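Local coordinates for protein cytochrome c (Chlorobaculum tepidum, PDB 3A9F) that probably shuttles electrons within the green-bacterial P840 reaction center, as the heme c-bearing electron carrier domain of its cytochrome cz subunit, at residues K31-V36 with D78-T83. Sequence-based numbering, arbitrary orientation.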
# COMPACT_ATOMS: atom_id res chain seq x y z
N LYS A 31 3.71 3.08 8.13
CA LYS A 31 3.76 1.64 8.38
C LYS A 31 2.62 1.22 9.30
O LYS A 31 2.01 0.16 9.11
CB LYS A 31 5.10 1.25 9.01
CG LYS A 31 5.27 -0.27 9.25
CD LYS A 31 6.63 -0.55 9.91
CE LYS A 31 6.84 -2.03 10.17
NZ LYS A 31 5.99 -2.50 11.31
N LYS A 32 2.32 2.05 10.30
CA LYS A 32 1.22 1.74 11.21
C LYS A 32 -0.10 1.68 10.45
O LYS A 32 -0.91 0.78 10.70
CB LYS A 32 1.17 2.76 12.34
CG LYS A 32 2.33 2.61 13.30
CD LYS A 32 2.28 3.63 14.41
CE LYS A 32 3.51 3.50 15.31
NZ LYS A 32 3.52 4.50 16.39
N LEU A 33 -0.30 2.61 9.52
CA LEU A 33 -1.53 2.62 8.73
C LEU A 33 -1.63 1.41 7.79
O LEU A 33 -2.70 0.83 7.65
CB LEU A 33 -1.64 3.93 7.97
CG LEU A 33 -3.00 4.19 7.30
CD1 LEU A 33 -4.18 4.15 8.29
CD2 LEU A 33 -2.94 5.49 6.53
N VAL A 34 -0.51 1.02 7.18
CA VAL A 34 -0.46 -0.22 6.40
C VAL A 34 -0.85 -1.41 7.26
O VAL A 34 -1.66 -2.26 6.85
CB VAL A 34 0.95 -0.45 5.78
CG1 VAL A 34 1.04 -1.82 5.12
CG2 VAL A 34 1.30 0.65 4.79
N ASP A 35 -0.31 -1.46 8.48
CA ASP A 35 -0.59 -2.57 9.38
C ASP A 35 -2.08 -2.64 9.71
O ASP A 35 -2.66 -3.73 9.73
CB ASP A 35 0.21 -2.44 10.68
CG ASP A 35 1.70 -2.75 10.51
OD1 ASP A 35 2.14 -3.21 9.43
OD2 ASP A 35 2.43 -2.51 11.50
N VAL A 36 -2.69 -1.49 9.95
CA VAL A 36 -4.12 -1.45 10.26
C VAL A 36 -4.98 -1.83 9.04
O VAL A 36 -5.90 -2.64 9.16
CB VAL A 36 -4.54 -0.04 10.78
CG1 VAL A 36 -6.05 0.07 10.96
CG2 VAL A 36 -3.85 0.27 12.09
N ASP A 78 -9.23 7.71 0.41
CA ASP A 78 -8.28 8.12 -0.61
C ASP A 78 -6.93 8.52 0.00
O ASP A 78 -5.87 8.21 -0.54
CB ASP A 78 -8.82 9.27 -1.48
CG ASP A 78 -9.88 8.80 -2.48
OD1 ASP A 78 -9.99 7.59 -2.75
OD2 ASP A 78 -10.59 9.68 -3.00
N ASP A 79 -6.97 9.23 1.13
CA ASP A 79 -5.71 9.59 1.80
C ASP A 79 -4.97 8.37 2.33
O ASP A 79 -3.75 8.29 2.23
CB ASP A 79 -5.95 10.59 2.91
CG ASP A 79 -6.19 11.97 2.40
OD1 ASP A 79 -5.52 12.35 1.42
OD2 ASP A 79 -7.03 12.67 3.00
N ASP A 80 -5.70 7.41 2.88
CA ASP A 80 -5.07 6.17 3.34
C ASP A 80 -4.36 5.51 2.15
O ASP A 80 -3.24 5.01 2.28
CB ASP A 80 -6.09 5.15 3.84
CG ASP A 80 -6.79 5.50 5.14
OD1 ASP A 80 -6.31 6.38 5.87
OD2 ASP A 80 -7.82 4.82 5.44
N ALA A 81 -5.02 5.47 0.99
CA ALA A 81 -4.45 4.80 -0.17
C ALA A 81 -3.16 5.48 -0.60
O ALA A 81 -2.22 4.79 -0.99
CB ALA A 81 -5.45 4.76 -1.31
N LYS A 82 -3.11 6.81 -0.51
CA LYS A 82 -1.87 7.52 -0.87
C LYS A 82 -0.73 7.14 0.07
O LYS A 82 0.38 6.80 -0.36
CB LYS A 82 -2.10 9.03 -0.83
CG LYS A 82 -3.00 9.57 -1.94
CD LYS A 82 -3.30 11.03 -1.65
CE LYS A 82 -4.06 11.75 -2.72
NZ LYS A 82 -4.29 13.16 -2.29
N THR A 83 -1.01 7.19 1.38
CA THR A 83 0.01 6.87 2.39
C THR A 83 0.50 5.44 2.27
O THR A 83 1.70 5.17 2.32
CB THR A 83 -0.59 7.14 3.77
OG1 THR A 83 -0.89 8.54 3.87
CG2 THR A 83 0.35 6.71 4.90
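L33 on helix 27-37 reaches across to D80 and T83 on helix 78-91, and one methyl group does most of the touching. CD2 of L33 lies 3.9 Å from CG2 of T83 and 4.0 Å from CB of T83. The same methyl is 3.5 Å from OD1 of D80. This methyl, set against both partners, is the packed part of the contact. The other methyl, CD1, stays at the carboxylate, 3.9 Å from OD1 of D80. CB of L33 already points at the facing helix, and CG anti to the backbone N (chi1 -169°) extends the fork there. The leucine crosses both partner side chains at about a right angle. T83 offers its methyl because CG2 is anti to its own backbone N. No hydrogen bond joins the two segments, so the touch is van der Waals contact, partly against a polar oxygen. The other oxygen of D80, OD2, forms a salt bridge with R37, the last residue of helix 27-37. This charge pair ties the same two helices together beside the leucine.

The closest CA pair is L33 with D80, at 7.4 Å. Just three residues touch, and all three are partly exposed, so the outer side of the contact is loose and open to solvent. Inward, the buried V34 continues the interface onto I84 and W87, further along helix 78-91. The D80 side chain lies about 8 Å from the heme c. The arrangement is the outer flank of the N- and C-terminal helix pairing characteristic of class I cytochromes c.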